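La protein (Trypanosoma brucei, PDB 1S29) probably binds RNA, its N-terminal La motif being a winged-helix domain that mediates RNA binding through a conserved aromatic patch. Local coordinates at residues A[13-16]-A[17-21]; A[38-41]-A[42-46]; A[47-50]-A[51-54]. All coordinates share one frame; numbering follows the deposited sequence.

Contact 1. Residues A[13-16]-A[17-21]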
loop_
_atom_site.group_PDB
_atom_site.type_symbol
_atom_site.label_atom_id
_atom_site.label_comp_id
_atom_site.label_asym_id
_atom_site.label_seq_id
_atom_site.Cartn_x
_atom_site.Cartn_y
_atom_site.Cartn_z
ATOM N N LYS A 13 3.698 11.360 -1.661
ATOM C CA LYS A 13 2.576 11.576 -0.756
ATOM C C LYS A 13 1.774 10.290 -0.606
ATOM O O LYS A 13 1.361 9.933 0.497
ATOM C CB LYS A 13 1.669 12.688 -1.285
ATOM C CG LYS A 13 2.263 14.076 -1.159
ATOM C CD LYS A 13 1.250 15.129 -1.587
ATOM C CE LYS A 13 1.797 16.537 -1.405
ATOM N NZ LYS A 13 2.981 16.813 -2.274
ATOM N N LEU A 14 1.550 9.598 -1.722
ATOM C CA LEU A 14 0.800 8.349 -1.707
ATOM C C LEU A 14 1.602 7.260 -0.993
ATOM O O LEU A 14 1.044 6.432 -0.278
ATOM C CB LEU A 14 0.477 7.906 -3.136
ATOM C CG LEU A 14 -0.228 6.555 -3.283
ATOM C CD1 LEU A 14 -1.466 6.507 -2.387
ATOM C CD2 LEU A 14 -0.609 6.342 -4.735
ATOM N N GLN A 15 2.915 7.278 -1.194
ATOM C CA GLN A 15 3.807 6.322 -0.549
ATOM C C GLN A 15 3.577 6.381 0.961
ATOM O O GLN A 15 3.398 5.358 1.611
ATOM C CB GLN A 15 5.272 6.675 -0.859
ATOM C CG GLN A 15 6.304 5.681 -0.320
ATOM C CD GLN A 15 7.702 6.276 -0.245
ATOM O OE1 GLN A 15 8.189 6.879 -1.208
ATOM N NE2 GLN A 15 8.358 6.106 0.905
ATOM N N LYS A 16 3.574 7.591 1.512
ATOM C CA LYS A 16 3.380 7.762 2.945
ATOM C C LYS A 16 1.990 7.349 3.418
ATOM O O LYS A 16 1.833 6.919 4.555
ATOM C CB LYS A 16 3.672 9.206 3.334
ATOM C CG LYS A 16 5.129 9.587 3.116
ATOM C CD LYS A 16 5.340 11.075 3.268
ATOM C CE LYS A 16 6.779 11.456 2.978
ATOM N NZ LYS A 16 7.003 12.915 3.158
ATOM N N GLN A 17 0.992 7.467 2.547
ATOM C CA GLN A 17 -0.365 7.066 2.916
ATOM C C GLN A 17 -0.432 5.541 3.009
ATOM O O GLN A 17 -1.115 5.004 3.879
ATOM C CB GLN A 17 -1.381 7.583 1.891
ATOM C CG GLN A 17 -1.466 9.105 1.819
ATOM C CD GLN A 17 -2.184 9.717 3.017
ATOM O OE1 GLN A 17 -1.861 9.432 4.169
ATOM N NE2 GLN A 17 -3.164 10.572 2.740
ATOM N N VAL A 18 0.262 4.846 2.109
ATOM C CA VAL A 18 0.279 3.385 2.152
ATOM C C VAL A 18 1.068 2.967 3.392
ATOM O O VAL A 18 0.669 2.052 4.109
ATOM C CB VAL A 18 0.931 2.768 0.879
ATOM C CG1 VAL A 18 1.016 1.246 1.020
ATOM C CG2 VAL A 18 0.110 3.123 -0.354
ATOM N N GLU A 19 2.181 3.648 3.658
ATOM C CA GLU A 19 2.974 3.329 4.836
ATOM C C GLU A 19 2.129 3.591 6.088
ATOM O O GLU A 19 2.286 2.917 7.104
ATOM C CB GLU A 19 4.256 4.171 4.863
ATOM C CG GLU A 19 5.147 3.903 3.670
ATOM C CD GLU A 19 6.401 4.754 3.647
ATOM O OE1 GLU A 19 6.387 5.871 4.208
ATOM O OE2 GLU A 19 7.403 4.309 3.052
ATOM N N PHE A 20 1.230 4.566 6.006
ATOM C CA PHE A 20 0.357 4.903 7.133
ATOM C C PHE A 20 -0.521 3.721 7.515
ATOM O O PHE A 20 -0.609 3.344 8.683
ATOM C CB PHE A 20 -0.539 6.091 6.764
ATOM C CG PHE A 20 -1.575 6.439 7.808
ATOM C CD1 PHE A 20 -1.242 7.217 8.913
ATOM C CD2 PHE A 20 -2.894 6.018 7.659
ATOM C CE1 PHE A 20 -2.212 7.575 9.855
ATOM C CE2 PHE A 20 -3.874 6.370 8.595
ATOM C CZ PHE A 20 -3.527 7.153 9.697
ATOM N N TYR A 21 -1.181 3.132 6.527
ATOM C CA TYR A 21 -2.055 2.004 6.805
ATOM C C TYR A 21 -1.305 0.805 7.367
ATOM O O TYR A 21 -1.855 0.044 8.164
ATOM C CB TYR A 21 -2.818 1.606 5.537
ATOM C CG TYR A 21 -3.915 2.583 5.164
ATOM C CD1 TYR A 21 -3.861 3.311 3.980
ATOM C CD2 TYR A 21 -5.010 2.780 6.005
ATOM C CE1 TYR A 21 -4.874 4.212 3.639
ATOM C CE2 TYR A 21 -6.025 3.680 5.673
ATOM C CZ TYR A 21 -5.951 4.389 4.490
ATOM O OH TYR A 21 -6.962 5.265 4.154
#
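Gln15 and Glu19 face each other one helical turn apart, and their side chains pass each other at a slant. The amide NE2 of Gln15 donates to OE2 of Glu19 over 3.0 Å, with the N-H aimed almost straight at the oxygen. The acceptor lies close to the plane of the amide, yet the amide reaches it from above the carboxylate plane, and the two flat groups are turned 79° against each other. The torsions account for this meeting: CG of Gln15 stands anti to its backbone N (chi1 -176°), whereas CG of Glu19 lies beside its own backbone N, opposite the carbonyl carbon, and passes 3.1 Å from Gln15 O. OE2 of Glu19 is also hydrogen-bonded to Ser73 OG, and these two bonds together should limit the rotation of the carboxylate. The backbone bond from Glu19 N to Gln15 O, 2.9 Å long, spans the same turn.

A different side of the helix is apolar. There CD1 of Leu14 approaches CG2 of Val18 at 4.3 Å, a loose touch between two buried side chains that find further neighbours in Val56 and Val59 for Leu14 and in Leu76 for Val18. One polar and one aliphatic pair, each spaced i to i+4 on different sides, fit an amphipathic alpha-helix, here helix 8-21 of the La-motif winged-helix domain.

Contact 2. Residues A[38-41]-A[42-46]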
loop_
_atom_site.group_PDB
_atom_site.type_symbol
_atom_site.label_atom_id
_atom_site.label_comp_id
_atom_site.label_asym_id
_atom_site.label_seq_id
_atom_site.Cartn_x
_atom_site.Cartn_y
_atom_site.Cartn_z
ATOM N N ALA A 38 -3.337 -11.928 7.082
ATOM C CA ALA A 38 -3.320 -13.294 7.588
ATOM C C ALA A 38 -3.756 -14.336 6.564
ATOM O O ALA A 38 -3.750 -15.538 6.857
ATOM C CB ALA A 38 -4.201 -13.400 8.836
ATOM N N GLU A 39 -4.144 -13.887 5.374
ATOM C CA GLU A 39 -4.573 -14.817 4.329
ATOM C C GLU A 39 -3.397 -15.604 3.775
ATOM O O GLU A 39 -3.582 -16.655 3.162
ATOM C CB GLU A 39 -5.280 -14.073 3.194
ATOM C CG GLU A 39 -6.513 -13.315 3.635
ATOM C CD GLU A 39 -7.279 -12.740 2.468
ATOM O OE1 GLU A 39 -6.635 -12.206 1.542
ATOM O OE2 GLU A 39 -8.520 -12.818 2.480
ATOM N N ASN A 40 -2.189 -15.085 3.966
ATOM C CA ASN A 40 -0.986 -15.775 3.519
ATOM C C ASN A 40 0.117 -15.533 4.553
ATOM O O ASN A 40 0.078 -14.557 5.308
ATOM C CB ASN A 40 -0.571 -15.288 2.126
ATOM C CG ASN A 40 -0.224 -13.823 2.102
ATOM O OD1 ASN A 40 0.867 -13.428 2.503
ATOM N ND2 ASN A 40 -1.163 -13.000 1.640
ATOM N N ALA A 41 1.090 -16.437 4.589
ATOM C CA ALA A 41 2.181 -16.375 5.558
ATOM C C ALA A 41 3.175 -15.250 5.369
ATOM O O ALA A 41 4.026 -15.033 6.226
ATOM C CB ALA A 41 2.929 -17.706 5.569
ATOM N N GLU A 42 3.075 -14.534 4.257
ATOM C CA GLU A 42 4.012 -13.457 3.980
ATOM C C GLU A 42 3.425 -12.095 4.328
ATOM O O GLU A 42 4.128 -11.080 4.325
ATOM C CB GLU A 42 4.436 -13.525 2.505
ATOM C CG GLU A 42 5.050 -14.889 2.124
ATOM C CD GLU A 42 5.307 -15.057 0.629
ATOM O OE1 GLU A 42 6.135 -14.305 0.068
ATOM O OE2 GLU A 42 4.686 -15.951 0.017
ATOM N N GLY A 43 2.136 -12.086 4.662
ATOM C CA GLY A 43 1.467 -10.845 5.014
ATOM C C GLY A 43 1.193 -9.951 3.821
ATOM O O GLY A 43 1.016 -8.740 3.967
ATOM N N PHE A 44 1.186 -10.542 2.631
ATOM C CA PHE A 44 0.914 -9.788 1.415
ATOM C C PHE A 44 -0.553 -9.373 1.317
ATOM O O PHE A 44 -1.466 -10.153 1.633
ATOM C CB PHE A 44 1.293 -10.617 0.178
ATOM C CG PHE A 44 2.728 -10.456 -0.253
ATOM C CD1 PHE A 44 3.586 -11.549 -0.297
ATOM C CD2 PHE A 44 3.212 -9.209 -0.633
ATOM C CE1 PHE A 44 4.912 -11.398 -0.714
ATOM C CE2 PHE A 44 4.531 -9.049 -1.050
ATOM C CZ PHE A 44 5.384 -10.152 -1.088
ATOM N N VAL A 45 -0.760 -8.137 0.873
ATOM C CA VAL A 45 -2.095 -7.564 0.687
ATOM C C VAL A 45 -2.155 -7.055 -0.754
ATOM O O VAL A 45 -1.249 -6.354 -1.196
ATOM C CB VAL A 45 -2.332 -6.372 1.644
ATOM C CG1 VAL A 45 -3.685 -5.736 1.342
ATOM C CG2 VAL A 45 -2.285 -6.844 3.097
ATOM N N SER A 46 -3.206 -7.411 -1.491
ATOM C CA SER A 46 -3.308 -6.982 -2.884
ATOM C C SER A 46 -3.456 -5.474 -3.017
ATOM O O SER A 46 -4.115 -4.830 -2.200
ATOM C CB SER A 46 -4.480 -7.676 -3.584
ATOM O OG SER A 46 -5.743 -7.188 -3.130
#
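OD1 of Asn40 is gripped by the backbone of the residues that follow it, accepting a hydrogen bond from Phe44 N at 2.9 Å and a weak one from Glu42 N at 3.0 Å. The loop is a type I beta turn from Asn40 to Gly43 whose first residue folds its side chain over the turn, in the manner of an Asx turn, and it leads from helix 31-37 into strand 45-46 of the winged-helix domain. The turn itself is closed by Gly43 N, which bonds to Asn40 O at 3.3 Å from well above the plane of that carbonyl. Gly43 then carries the chain onward with a positive phi of 74°.

The Asn40 amide is fixed from both ends. Phe44 N lies in the plane of the side-chain carbonyl of Asn40, on a lone pair of OD1, while ND2 donates to Phe44 O at 2.9 Å, an acceptor lying close to the plane of the Asn40 amide. Giving and taking with the same residue should define which end of the amide is oxygen and hinder its rotation about the CB-CG bond. With chi1 at 62°, CG sits between the backbone N and the carbonyl carbon, which turns OD1 and ND2 toward the backbone of Phe44. The ring of Phe44 continues away toward Met84 and Arg86 of strand 84-87, but its CB remains 3.7 Å from both Asn40 OD1 and Asn40 ND2.

Contact 3. Residues A[47-50]-A[51-54]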
loop_
_atom_site.group_PDB
_atom_site.type_symbol
_atom_site.label_atom_id
_atom_site.label_comp_id
_atom_site.label_asym_id
_atom_site.label_seq_id
_atom_site.Cartn_x
_atom_site.Cartn_y
_atom_site.Cartn_z
ATOM N N LEU A 47 -2.830 -4.917 -4.050
ATOM C CA LEU A 47 -2.909 -3.485 -4.274
ATOM C C LEU A 47 -4.351 -3.106 -4.625
ATOM O O LEU A 47 -4.768 -1.977 -4.377
ATOM C CB LEU A 47 -1.930 -3.052 -5.378
ATOM C CG LEU A 47 -0.434 -3.300 -5.124
ATOM C CD1 LEU A 47 0.387 -2.620 -6.214
ATOM C CD2 LEU A 47 -0.034 -2.762 -3.764
ATOM N N GLU A 48 -5.127 -4.037 -5.183
ATOM C CA GLU A 48 -6.509 -3.683 -5.484
ATOM C C GLU A 48 -7.269 -3.440 -4.183
ATOM O O GLU A 48 -8.221 -2.667 -4.156
ATOM C CB GLU A 48 -7.215 -4.755 -6.336
ATOM C CG GLU A 48 -7.261 -6.151 -5.756
ATOM C CD GLU A 48 -8.058 -7.112 -6.633
ATOM O OE1 GLU A 48 -7.997 -6.985 -7.876
ATOM O OE2 GLU A 48 -8.740 -7.999 -6.083
ATOM N N THR A 49 -6.848 -4.096 -3.103
ATOM C CA THR A 49 -7.502 -3.892 -1.824
ATOM C C THR A 49 -7.149 -2.497 -1.340
ATOM O O THR A 49 -7.999 -1.787 -0.798
ATOM C CB THR A 49 -7.031 -4.894 -0.767
ATOM O OG1 THR A 49 -7.479 -6.200 -1.134
ATOM C CG2 THR A 49 -7.616 -4.535 0.597
ATOM N N LEU A 50 -5.891 -2.113 -1.531
ATOM C CA LEU A 50 -5.451 -0.789 -1.101
ATOM C C LEU A 50 -6.225 0.318 -1.813
ATOM O O LEU A 50 -6.495 1.370 -1.236
ATOM C CB LEU A 50 -3.950 -0.625 -1.336
ATOM C CG LEU A 50 -3.069 -1.553 -0.494
ATOM C CD1 LEU A 50 -1.635 -1.052 -0.551
ATOM C CD2 LEU A 50 -3.552 -1.592 0.946
ATOM N N LEU A 51 -6.600 0.067 -3.061
ATOM C CA LEU A 51 -7.349 1.046 -3.834
ATOM C C LEU A 51 -8.714 1.362 -3.226
ATOM O O LEU A 51 -9.329 2.376 -3.568
ATOM C CB LEU A 51 -7.532 0.554 -5.271
ATOM C CG LEU A 51 -6.308 0.622 -6.184
ATOM C CD1 LEU A 51 -6.669 0.084 -7.554
ATOM C CD2 LEU A 51 -5.842 2.063 -6.303
ATOM N N THR A 52 -9.190 0.504 -2.327
ATOM C CA THR A 52 -10.494 0.731 -1.706
ATOM C C THR A 52 -10.417 1.592 -0.449
ATOM O O THR A 52 -11.442 2.035 0.070
ATOM C CB THR A 52 -11.191 -0.600 -1.349
ATOM O OG1 THR A 52 -10.525 -1.218 -0.239
ATOM C CG2 THR A 52 -11.179 -1.543 -2.551
ATOM N N PHE A 53 -9.204 1.834 0.039
ATOM C CA PHE A 53 -9.012 2.651 1.234
ATOM C C PHE A 53 -9.054 4.125 0.853
ATOM O O PHE A 53 -8.460 4.533 -0.139
ATOM C CB PHE A 53 -7.673 2.311 1.893
ATOM C CG PHE A 53 -7.577 0.888 2.371
ATOM C CD1 PHE A 53 -6.359 0.371 2.796
ATOM C CD2 PHE A 53 -8.701 0.065 2.401
ATOM C CE1 PHE A 53 -6.263 -0.946 3.245
ATOM C CE2 PHE A 53 -8.614 -1.248 2.847
ATOM C CZ PHE A 53 -7.391 -1.755 3.269
ATOM N N LYS A 54 -9.764 4.910 1.660
ATOM C CA LYS A 54 -9.948 6.343 1.433
ATOM C C LYS A 54 -8.726 7.173 1.064
ATOM O O LYS A 54 -8.773 7.956 0.111
ATOM C CB LYS A 54 -10.597 6.990 2.661
ATOM C CG LYS A 54 -10.736 8.503 2.532
ATOM C CD LYS A 54 -10.995 9.189 3.865
ATOM C CE LYS A 54 -11.029 10.700 3.672
ATOM N NZ LYS A 54 -11.195 11.455 4.939
#
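A type I beta turn from Leu50 to Phe53 links the short helix 47-50 of the winged-helix domain to helix 54-57, with Phe53 at the N-cap position. The turn closes through Phe53 N, which bonds to Leu50 O at 3.0 Å. One residue earlier, Thr49 O takes two bonds from Thr52. The hydroxyl OG1 of Thr52 donates to it at 2.6 Å, in the plane of the carbonyl, and Thr52 N at 3.0 Å from above that plane. The hydroxyl reaches the carbonyl because chi1 of 71° places it between its own backbone N and carbonyl carbon.

Phe53 turns its ring back over Thr49 and Leu50. Thr49 O lies 3.7 Å above one face of the ring, displaced toward the rim, and CA of Leu50 lies over the same face. Methyl groups from two residues touch other parts of the ring: CD2 of Leu50 comes to 3.6 Å from CE1 of Phe53, and CG2 of Thr49 meets Phe53 CZ at 3.9 Å. The other branch of Thr49, OG1, is hydrogen-bonded to Ser46 OG.

The ring also packs on Phe32 and Leu33 of helix 31-37 and meets that of Tyr21 from helix 8-21. Leu51 touches Val63 and Val66 of helix 63-70, and Leu50 rests on Val85 of strand 84-87.

Overall arrangement
The three local contacts suggest how chemistry follows location in a small domain. Contact 2 is a surface turn held by an amide and backbone bonds, whereas contacts 1 and 3 are partly buried and add apolar packing to their polar bonds. Contacts 1 and 3 touch, Val18 lying against Leu50, so helix 8-21 packs on helix 47-50 as well as on the turn that follows it. Contact 2 reaches contact 3 through Val45 and Leu50, where strand 45-46 runs directly into helix 47-50. Contacts 1 and 2 do not touch; their centres are 18 Å apart, on opposite sides of the chain's centre.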